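Local coordinates for protein acyl-CoA dehydrogenase (Geobacillus kaustophilus, PDB 2PG0) that probably catalyses the FAD-dependent alpha-beta dehydrogenation of carrier-bound acyl chains, introducing a double bond into the lipid chain, at residues P31-N34 with D35-K38; E243-Q246 with Q247-V251; I318-E321 with V322-K326. All coordinates share one frame; numbering follows the deposited sequence.

Contact 1 (P31-N34 with D35-K38); sequences PHYN and DWEK
Trp36, on the short helix 33-39 in the N-terminal domain of the acyl-CoA dehydrogenase fold, lies against His32 and Tyr33. Across the two segments, one face of the indole receives His32 CB and Tyr33 CA. His32 CB sits 3.3 Å above that plane, toward the rim, with 3.6 Å between His32 CB and Trp36 NE1. The two side chains Tyr33 and Trp36 run nearly perpendicular, so their apolar contact narrows to Tyr33 CD1 against Trp36 CE3 at 4.0 Å. The imidazole and the indole have planes 30° apart but are slid past each other, with little overlap. With CG anti to the backbone N (chi1 -169°), the Tyr33 side chain slants across that of Glu37, whose CD is 3.5 Å from Tyr33 CE2; ring and carboxylate planes differ by 44°. The phenol OH bonds to Ser87 N, and Arg357 of helix 354-361 touches both Tyr33 and Glu37. Backbone bonds of the helical i to i+4 kind connect Trp36 N, Glu37 N and Lys38 N with His32 O, Tyr33 O and Asn34 O. Beyond the segments, Phe46 meets the indole edge-to-face, and Ile42, Pro43 and Ala212 also touch it. With an alanine here, His32 CB and Tyr33 CA would probably lose the indole face they rest on, and the water at His32 ND1 its indole donor. That water lies in the plane of the indole at its edge, accepting from Trp36 NE1 at 2.9 Å and standing 2.9 Å from His32 ND1.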
ATOM      1  N   PRO A  31     -29.982 -21.743  -5.218  1.00 17.33           N
ATOM      2  CA  PRO A  31     -31.244 -21.116  -4.810  1.00 18.20           C
ATOM      3  C   PRO A  31     -31.559 -21.230  -3.320  1.00 18.39           C
ATOM      4  O   PRO A  31     -32.421 -20.487  -2.830  1.00 19.78           O
ATOM      5  CB  PRO A  31     -32.305 -21.884  -5.612  1.00 17.96           C
ATOM      6  CG  PRO A  31     -31.563 -22.845  -6.514  1.00 18.66           C
ATOM      7  CD  PRO A  31     -30.210 -23.025  -5.910  1.00 17.88           C
ATOM      8  N   HIS A  32     -30.893 -22.156  -2.629  1.00 18.42           N
ATOM      9  CA  HIS A  32     -31.136 -22.461  -1.206  1.00 18.25           C
ATOM     10  C   HIS A  32     -30.178 -21.720  -0.262  1.00 17.48           C
ATOM     11  O   HIS A  32     -30.403 -21.686   0.951  1.00 16.67           O
ATOM     12  CB  HIS A  32     -30.914 -23.952  -0.926  1.00 19.29           C
ATOM     13  CG  HIS A  32     -31.849 -24.874  -1.645  1.00 21.97           C
ATOM     14  ND1 HIS A  32     -32.871 -25.541  -1.003  1.00 25.10           N
ATOM     15  CD2 HIS A  32     -31.887 -25.280  -2.937  1.00 23.70           C
ATOM     16  CE1 HIS A  32     -33.507 -26.307  -1.871  1.00 25.73           C
ATOM     17  NE2 HIS A  32     -32.938 -26.158  -3.056  1.00 24.86           N
ATOM     18  N   TYR A  33     -29.089 -21.183  -0.807  1.00 16.73           N
ATOM     19  CA  TYR A  33     -27.984 -20.691   0.025  1.00 16.57           C
ATOM     20  C   TYR A  33     -28.418 -19.640   1.048  1.00 16.81           C
ATOM     21  O   TYR A  33     -28.031 -19.722   2.215  1.00 16.71           O
ATOM     22  CB  TYR A  33     -26.852 -20.159  -0.851  1.00 16.12           C
ATOM     23  CG  TYR A  33     -25.561 -19.870  -0.113  1.00 15.27           C
ATOM     24  CD1 TYR A  33     -24.618 -20.878   0.093  1.00 14.95           C
ATOM     25  CD2 TYR A  33     -25.276 -18.587   0.366  1.00 14.92           C
ATOM     26  CE1 TYR A  33     -23.420 -20.617   0.758  1.00 14.51           C
ATOM     27  CE2 TYR A  33     -24.075 -18.316   1.032  1.00 14.06           C
ATOM     28  CZ  TYR A  33     -23.160 -19.335   1.222  1.00 14.48           C
ATOM     29  OH  TYR A  33     -21.977 -19.084   1.868  1.00 14.67           O
ATOM     30  N   ASN A  34     -29.224 -18.671   0.613  1.00 17.44           N
ATOM     31  CA  ASN A  34     -29.684 -17.591   1.499  1.00 18.61           C
ATOM     32  C   ASN A  34     -30.514 -18.099   2.682  1.00 18.63           C
ATOM     33  O   ASN A  34     -30.393 -17.586   3.800  1.00 18.34           O
ATOM     34  CB  ASN A  34     -30.454 -16.521   0.707  1.00 19.41           C
ATOM     35  CG  ASN A  34     -29.563 -15.745  -0.269  1.00 21.93           C
ATOM     36  OD1 ASN A  34     -28.355 -15.974  -0.353  1.00 25.96           O
ATOM     37  ND2 ASN A  34     -30.166 -14.821  -1.012  1.00 26.24           N
ATOM     38  N   ASP A  35     -31.340 -19.118   2.431  1.00 18.51           N
ATOM     39  CA  ASP A  35     -32.116 -19.781   3.487  1.00 19.19           C
ATOM     40  C   ASP A  35     -31.220 -20.494   4.500  1.00 18.42           C
ATOM     41  O   ASP A  35     -31.487 -20.477   5.706  1.00 17.94           O
ATOM     42  CB  ASP A  35     -33.095 -20.787   2.882  1.00 20.11           C
ATOM     43  CG  ASP A  35     -34.321 -20.128   2.292  1.00 23.46           C
ATOM     44  OD1 ASP A  35     -34.525 -18.916   2.529  1.00 27.81           O
ATOM     45  OD2 ASP A  35     -35.094 -20.833   1.595  1.00 28.61           O
ATOM     46  N   TRP A  36     -30.161 -21.119   4.002  1.00 17.65           N
ATOM     47  CA  TRP A  36     -29.214 -21.809   4.864  1.00 17.45           C
ATOM     48  C   TRP A  36     -28.539 -20.823   5.816  1.00 17.12           C
ATOM     49  O   TRP A  36     -28.349 -21.115   6.996  1.00 16.73           O
ATOM     50  CB  TRP A  36     -28.149 -22.503   4.035  1.00 17.36           C
ATOM     51  CG  TRP A  36     -28.628 -23.609   3.158  1.00 17.82           C
ATOM     52  CD1 TRP A  36     -29.837 -24.254   3.204  1.00 17.53           C
ATOM     53  CD2 TRP A  36     -27.877 -24.230   2.114  1.00 17.84           C
ATOM     54  NE1 TRP A  36     -29.886 -25.233   2.231  1.00 17.94           N
ATOM     55  CE2 TRP A  36     -28.692 -25.245   1.556  1.00 18.68           C
ATOM     56  CE3 TRP A  36     -26.591 -24.029   1.595  1.00 18.24           C
ATOM     57  CZ2 TRP A  36     -28.259 -26.054   0.501  1.00 18.42           C
ATOM     58  CZ3 TRP A  36     -26.163 -24.835   0.547  1.00 18.62           C
ATOM     59  CH2 TRP A  36     -26.995 -25.833   0.014  1.00 18.03           C
ATOM     60  N   GLU A  37     -28.182 -19.656   5.291  1.00 17.15           N
ATOM     61  CA  GLU A  37     -27.571 -18.616   6.111  1.00 17.68           C
ATOM     62  C   GLU A  37     -28.505 -18.146   7.217  1.00 18.24           C
ATOM     63  O   GLU A  37     -28.078 -17.953   8.359  1.00 18.10           O
ATOM     64  CB  GLU A  37     -27.132 -17.447   5.247  1.00 17.68           C
ATOM     65  CG  GLU A  37     -25.975 -17.791   4.357  1.00 18.13           C
ATOM     66  CD  GLU A  37     -25.305 -16.557   3.854  1.00 21.34           C
ATOM     67  OE1 GLU A  37     -25.958 -15.805   3.095  1.00 22.27           O
ATOM     68  OE2 GLU A  37     -24.135 -16.331   4.241  1.00 21.40           O
ATOM     69  N   LYS A  38     -29.779 -17.980   6.870  1.00 19.03           N
ATOM     70  CA  LYS A  38     -30.816 -17.606   7.832  1.00 19.99           C
ATOM     71  C   LYS A  38     -30.951 -18.621   8.961  1.00 20.17           C
ATOM     72  O   LYS A  38     -31.089 -18.242  10.124  1.00 20.50           O
ATOM     73  CB  LYS A  38     -32.164 -17.455   7.130  1.00 20.40           C
ATOM     74  CG  LYS A  38     -32.303 -16.217   6.279  1.00 23.17           C
ATOM     75  CD  LYS A  38     -33.677 -16.209   5.632  1.00 27.77           C
ATOM     76  CE  LYS A  38     -33.917 -14.951   4.825  1.00 29.86           C
ATOM     77  NZ  LYS A  38     -35.307 -14.956   4.280  1.00 32.81           N
TER
HETATM   78  O   HOH W   1     -32.565 -19.373  -0.275  1.00 24.41           O
HETATM   79  O   HOH W   2     -32.438 -26.507   1.664  1.00 55.60           O
HETATM   80  O   HOH W   3     -21.736 -17.400   3.596  1.00 15.82           O

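Contact 2 (E243-Q246 with Q247-V251); sequences EKLQ and QERLV
Leu245 carries the tight part of this contact within the long helix 237-273, where it meets both Glu248 and Arg249. Leu245 and Glu248 lie side by side and point the same way, bringing Leu245 CD2 to 3.3 Å from Glu248 OE1. Arg249 instead crosses the leucine at a slant: Leu245 CB stands 3.9 Å above the guanidinium plane, over its centre, and Leu245 CD1 is 3.8 Å from Arg249 NH2. The chain of Arg249, extended from CG to NE, first runs past Leu245 O, which lies 3.4 Å from Arg249 CD and also accepts from Arg249 N at 2.9 Å. The side of Lys244 and Gln247 is looser. There a water takes the N-H of Gln247 at 3.1 Å and donates to Glu243 O at 2.9 Å, while the side chains diverge, Lys244 NZ to Ser104 and Gln247 to His312 and Asp96 O. Glu248 approaches the flavin site, its side chain about 4 Å from that of the FAD-binding Met129. The leucine supplies only apolar contact over the guanidinium face, so the polar needs of Arg249 are met elsewhere, its NE donating to Ala369 O.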
ATOM      1  N   GLU A 243       2.372 -32.404   8.403  1.00 26.50           N
ATOM      2  CA  GLU A 243       2.334 -33.036   7.081  1.00 27.09           C
ATOM      3  C   GLU A 243       1.068 -32.665   6.287  1.00 25.97           C
ATOM      4  O   GLU A 243       1.152 -32.228   5.139  1.00 26.30           O
ATOM      5  CB  GLU A 243       2.448 -34.559   7.251  1.00 26.90           C
ATOM      6  CG  GLU A 243       2.488 -35.390   5.971  1.00 28.97           C
ATOM      7  CD  GLU A 243       2.522 -36.898   6.245  1.00 29.72           C
ATOM      8  OE1 GLU A 243       2.936 -37.308   7.358  1.00 34.49           O
ATOM      9  OE2 GLU A 243       2.124 -37.688   5.354  1.00 33.53           O
ATOM     10  N   LYS A 244      -0.099 -32.818   6.909  1.00 25.06           N
ATOM     11  CA  LYS A 244      -1.377 -32.575   6.230  1.00 24.01           C
ATOM     12  C   LYS A 244      -1.725 -31.093   6.024  1.00 23.72           C
ATOM     13  O   LYS A 244      -2.540 -30.754   5.164  1.00 22.97           O
ATOM     14  CB  LYS A 244      -2.512 -33.276   6.976  1.00 24.02           C
ATOM     15  CG  LYS A 244      -2.425 -34.802   6.964  1.00 23.38           C
ATOM     16  CD  LYS A 244      -2.538 -35.343   5.554  1.00 22.76           C
ATOM     17  CE  LYS A 244      -2.729 -36.843   5.543  1.00 22.40           C
ATOM     18  NZ  LYS A 244      -2.589 -37.362   4.161  1.00 22.60           N
ATOM     19  N   LEU A 245      -1.111 -30.210   6.810  1.00 23.47           N
ATOM     20  CA  LEU A 245      -1.372 -28.770   6.677  1.00 23.20           C
ATOM     21  C   LEU A 245      -0.970 -28.175   5.308  1.00 22.69           C
ATOM     22  O   LEU A 245      -1.494 -27.124   4.929  1.00 22.56           O
ATOM     23  CB  LEU A 245      -0.781 -27.976   7.863  1.00 23.61           C
ATOM     24  CG  LEU A 245      -1.627 -27.940   9.154  1.00 24.35           C
ATOM     25  CD1 LEU A 245      -0.780 -27.638  10.390  1.00 25.54           C
ATOM     26  CD2 LEU A 245      -2.786 -26.954   9.065  1.00 25.08           C
ATOM     27  N   GLN A 246      -0.071 -28.840   4.573  1.00 22.24           N
ATOM     28  CA  GLN A 246       0.254 -28.442   3.187  1.00 21.78           C
ATOM     29  C   GLN A 246      -1.012 -28.459   2.318  1.00 20.36           C
ATOM     30  O   GLN A 246      -1.348 -27.453   1.701  1.00 19.50           O
ATOM     31  CB  GLN A 246       1.376 -29.303   2.560  1.00 21.92           C
ATOM     32  CG  GLN A 246       1.636 -29.023   1.044  1.00 23.27           C
ATOM     33  CD  GLN A 246       2.830 -29.782   0.424  1.00 24.47           C
ATOM     34  OE1 GLN A 246       3.967 -29.719   0.917  1.00 28.88           O
ATOM     35  NE2 GLN A 246       2.574 -30.472  -0.689  1.00 28.17           N
ATOM     36  N   GLN A 247      -1.716 -29.594   2.285  1.00 18.86           N
ATOM     37  CA  GLN A 247      -2.982 -29.666   1.546  1.00 17.72           C
ATOM     38  C   GLN A 247      -4.036 -28.705   2.110  1.00 17.30           C
ATOM     39  O   GLN A 247      -4.753 -28.059   1.343  1.00 16.18           O
ATOM     40  CB  GLN A 247      -3.514 -31.106   1.461  1.00 17.54           C
ATOM     41  CG  GLN A 247      -4.808 -31.235   0.638  1.00 16.85           C
ATOM     42  CD  GLN A 247      -4.959 -32.588  -0.036  1.00 16.51           C
ATOM     43  OE1 GLN A 247      -4.063 -33.050  -0.751  1.00 17.21           O
ATOM     44  NE2 GLN A 247      -6.106 -33.222   0.170  1.00 15.72           N
ATOM     45  N   GLU A 248      -4.126 -28.611   3.441  1.00 17.16           N
ATOM     46  CA  GLU A 248      -5.084 -27.701   4.094  1.00 18.06           C
ATOM     47  C   GLU A 248      -4.913 -26.246   3.615  1.00 16.72           C
ATOM     48  O   GLU A 248      -5.881 -25.593   3.201  1.00 16.09           O
ATOM     49  CB  GLU A 248      -4.984 -27.781   5.627  1.00 17.88           C
ATOM     50  CG  GLU A 248      -6.006 -26.884   6.359  1.00 20.50           C
ATOM     51  CD  GLU A 248      -6.064 -27.102   7.876  1.00 20.98           C
ATOM     52  OE1 GLU A 248      -5.780 -28.225   8.354  1.00 25.11           O
ATOM     53  OE2 GLU A 248      -6.419 -26.140   8.596  1.00 24.52           O
ATOM     54  N   ARG A 249      -3.677 -25.757   3.671  1.00 16.23           N
ATOM     55  CA  ARG A 249      -3.365 -24.401   3.225  1.00 15.75           C
ATOM     56  C   ARG A 249      -3.630 -24.199   1.731  1.00 14.95           C
ATOM     57  O   ARG A 249      -4.076 -23.123   1.316  1.00 14.57           O
ATOM     58  CB  ARG A 249      -1.934 -24.022   3.623  1.00 15.91           C
ATOM     59  CG  ARG A 249      -1.832 -23.793   5.127  1.00 17.67           C
ATOM     60  CD  ARG A 249      -0.444 -23.999   5.698  1.00 20.95           C
ATOM     61  NE  ARG A 249      -0.512 -23.916   7.158  1.00 22.88           N
ATOM     62  CZ  ARG A 249       0.461 -24.279   7.994  1.00 24.33           C
ATOM     63  NH1 ARG A 249       1.602 -24.770   7.530  1.00 23.65           N
ATOM     64  NH2 ARG A 249       0.281 -24.151   9.308  1.00 24.32           N
ATOM     65  N   LEU A 250      -3.379 -25.241   0.938  1.00 14.55           N
ATOM     66  CA  LEU A 250      -3.662 -25.195  -0.496  1.00 14.01           C
ATOM     67  C   LEU A 250      -5.161 -25.047  -0.758  1.00 14.17           C
ATOM     68  O   LEU A 250      -5.568 -24.297  -1.650  1.00 13.34           O
ATOM     69  CB  LEU A 250      -3.096 -26.430  -1.218  1.00 14.28           C
ATOM     70  CG  LEU A 250      -3.216 -26.475  -2.753  1.00 14.23           C
ATOM     71  CD1 LEU A 250      -2.680 -25.186  -3.414  1.00 13.12           C
ATOM     72  CD2 LEU A 250      -2.514 -27.708  -3.318  1.00 13.92           C
ATOM     73  N   VAL A 251      -5.970 -25.769   0.013  1.00 13.92           N
ATOM     74  CA  VAL A 251      -7.429 -25.704  -0.124  1.00 14.03           C
ATOM     75  C   VAL A 251      -7.943 -24.295   0.180  1.00 13.70           C
ATOM     76  O   VAL A 251      -8.757 -23.744  -0.566  1.00 13.24           O
ATOM     77  CB  VAL A 251      -8.116 -26.785   0.760  1.00 14.48           C
ATOM     78  CG1 VAL A 251      -9.611 -26.544   0.872  1.00 14.72           C
ATOM     79  CG2 VAL A 251      -7.833 -28.184   0.182  1.00 14.37           C
TER
HETATM   80  O   HOH W   4      -0.276 -32.270   2.668  1.00 24.14           O

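Contact 3 (I318-E321 with V322-K326)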
ATOM      1  N   ILE A 318       6.204 -28.862  -1.047  1.00 25.65           N
ATOM      2  CA  ILE A 318       6.163 -27.420  -1.348  1.00 24.66           C
ATOM      3  C   ILE A 318       5.597 -26.569  -0.194  1.00 23.36           C
ATOM      4  O   ILE A 318       4.696 -25.743  -0.372  1.00 22.93           O
ATOM      5  CB  ILE A 318       5.420 -27.137  -2.683  1.00 25.18           C
ATOM      6  CG1 ILE A 318       4.197 -28.054  -2.807  1.00 25.52           C
ATOM      7  CG2 ILE A 318       6.379 -27.332  -3.875  1.00 25.07           C
ATOM      8  CD1 ILE A 318       3.231 -27.672  -3.870  1.00 27.92           C
ATOM      9  N   VAL A 319       6.161 -26.784   0.991  1.00 21.60           N
ATOM     10  CA  VAL A 319       5.796 -26.060   2.206  1.00 20.47           C
ATOM     11  C   VAL A 319       5.873 -24.536   2.014  1.00 19.44           C
ATOM     12  O   VAL A 319       4.944 -23.804   2.379  1.00 18.86           O
ATOM     13  CB  VAL A 319       6.699 -26.519   3.394  1.00 20.81           C
ATOM     14  CG1 VAL A 319       6.409 -25.718   4.654  1.00 21.33           C
ATOM     15  CG2 VAL A 319       6.503 -28.017   3.657  1.00 20.70           C
ATOM     16  N   THR A 320       6.975 -24.071   1.428  1.00 18.26           N
ATOM     17  CA  THR A 320       7.181 -22.633   1.204  1.00 17.36           C
ATOM     18  C   THR A 320       6.129 -22.048   0.270  1.00 16.21           C
ATOM     19  O   THR A 320       5.498 -21.039   0.581  1.00 15.30           O
ATOM     20  CB  THR A 320       8.579 -22.353   0.624  1.00 18.08           C
ATOM     21  OG1 THR A 320       9.570 -22.850   1.532  1.00 19.35           O
ATOM     22  CG2 THR A 320       8.792 -20.853   0.415  1.00 17.73           C
ATOM     23  N   GLU A 321       5.937 -22.705  -0.870  1.00 14.99           N
ATOM     24  CA  GLU A 321       5.089 -22.171  -1.920  1.00 14.86           C
ATOM     25  C   GLU A 321       3.608 -22.138  -1.526  1.00 14.19           C
ATOM     26  O   GLU A 321       2.885 -21.212  -1.894  1.00 13.07           O
ATOM     27  CB  GLU A 321       5.316 -22.939  -3.231  1.00 15.67           C
ATOM     28  CG  GLU A 321       6.715 -22.757  -3.827  1.00 17.56           C
ATOM     29  CD  GLU A 321       7.797 -23.654  -3.214  1.00 21.33           C
ATOM     30  OE1 GLU A 321       7.520 -24.450  -2.283  1.00 20.75           O
ATOM     31  OE2 GLU A 321       8.958 -23.547  -3.670  1.00 24.91           O
ATOM     32  N   VAL A 322       3.163 -23.145  -0.777  1.00 13.48           N
ATOM     33  CA  VAL A 322       1.772 -23.179  -0.327  1.00 13.99           C
ATOM     34  C   VAL A 322       1.515 -22.110   0.749  1.00 13.33           C
ATOM     35  O   VAL A 322       0.435 -21.532   0.807  1.00 13.66           O
ATOM     36  CB  VAL A 322       1.326 -24.606   0.135  1.00 14.04           C
ATOM     37  CG1 VAL A 322       1.894 -24.974   1.508  1.00 14.78           C
ATOM     38  CG2 VAL A 322      -0.180 -24.697   0.154  1.00 15.82           C
ATOM     39  N   SER A 323       2.523 -21.841   1.579  1.00 13.19           N
ATOM     40  CA  SER A 323       2.437 -20.780   2.589  1.00 13.11           C
ATOM     41  C   SER A 323       2.375 -19.404   1.929  1.00 12.12           C
ATOM     42  O   SER A 323       1.595 -18.541   2.353  1.00 11.97           O
ATOM     43  CB  SER A 323       3.610 -20.872   3.569  1.00 13.64           C
ATOM     44  OG  SER A 323       3.577 -22.118   4.256  1.00 16.50           O
ATOM     45  N   MET A 324       3.192 -19.222   0.888  1.00 11.61           N
ATOM     46  CA  MET A 324       3.133 -18.042   0.012  1.00 10.56           C
ATOM     47  C   MET A 324       1.743 -17.865  -0.595  1.00 11.36           C
ATOM     48  O   MET A 324       1.131 -16.792  -0.497  1.00 11.71           O
ATOM     49  CB  MET A 324       4.167 -18.180  -1.120  1.00 10.84           C
ATOM     50  CG  MET A 324       5.617 -17.936  -0.695  1.00 10.15           C
ATOM     51  SD  MET A 324       6.816 -18.167  -2.033  1.00  6.83           S
ATOM     52  CE  MET A 324       8.295 -17.564  -1.202  1.00 12.49           C
ATOM     53  N   ALA A 325       1.252 -18.927  -1.229  1.00 11.61           N
ATOM     54  CA  ALA A 325      -0.065 -18.916  -1.860  1.00 11.78           C
ATOM     55  C   ALA A 325      -1.158 -18.543  -0.850  1.00 11.99           C
ATOM     56  O   ALA A 325      -1.963 -17.645  -1.105  1.00 12.07           O
ATOM     57  CB  ALA A 325      -0.348 -20.278  -2.514  1.00 12.01           C
ATOM     58  N   LYS A 326      -1.141 -19.191   0.312  1.00 11.48           N
ATOM     59  CA  LYS A 326      -2.156 -18.961   1.341  1.00 11.46           C
ATOM     60  C   LYS A 326      -2.220 -17.504   1.813  1.00 11.26           C
ATOM     61  O   LYS A 326      -3.288 -16.906   1.797  1.00 11.27           O
ATOM     62  CB  LYS A 326      -1.948 -19.911   2.523  1.00 11.56           C
ATOM     63  CG  LYS A 326      -3.163 -20.059   3.448  1.00 11.63           C
ATOM     64  CD  LYS A 326      -3.215 -18.911   4.459  1.00 12.37           C
ATOM     65  CE  LYS A 326      -4.325 -19.095   5.460  1.00 11.39           C
ATOM     66  NZ  LYS A 326      -4.468 -17.936   6.364  1.00 10.94           N
TER
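The Val319 carbonyl is gripped from both faces by Ser323: OG, tilted 26° from the carbonyl plane, arrives on one side, and the backbone N on the other. The hydroxyl bond, Ser323 OG to Val319 O, measures 2.9 Å and the amide bond, Ser323 N to Val319 O, 3.2 Å, so one oxygen accepts two donors of a single residue. OG can do this because it stands beside its own backbone N, anti to the carbonyl carbon (chi1 -61°). At the Thr320 carbonyl the geometry differs, for Met324 N lies in its plane, 3.0 Å from Thr320 O. Among the side chains, Thr320 and Met324 run side by side in the same direction, with Thr320 CG2 3.7 Å from Met324 CE; Met324 also packs on Thr296 of a second subunit, and Thr320 OG1 bonds to Gln382. Val322 turns CG1 into the crowded position between its N and carbonyl carbon (chi1 75°), which sets this methyl 3.4 Å from Val319 O and 3.5 Å from Ile318 O. Ile318, at the N-cap, opens the backbone bonding by accepting from Val322 N at 3.0 Å. A serine hydroxyl returned to the carbonyl four residues earlier is a familiar helix feature, used here in the first turns of helix 319-343, part of the C-terminal helical domain of the acyl-CoA dehydrogenase fold.

Along the chain the three contacts come in series, each on its own helix: contact 1 on 33-39 in the N-terminal domain, contacts 2 and 3 on 237-273 and 319-343 in the C-terminal one. Contact 1 stands apart, its centre 29 Å from that of contact 2 and 33 Å from that of contact 3, which lies across the chain's centre from it. Contacts 2 and 3, with centres 9 Å apart, touch directly: Gln246 OE1 probably bonds to Ile318 N at 3.1 Å, and Val322 CG2 packs 3.3 Å from Leu250 N. Helix 237-273, adjoining the FAD site at Glu248, is thereby tied to the start of helix 319-343.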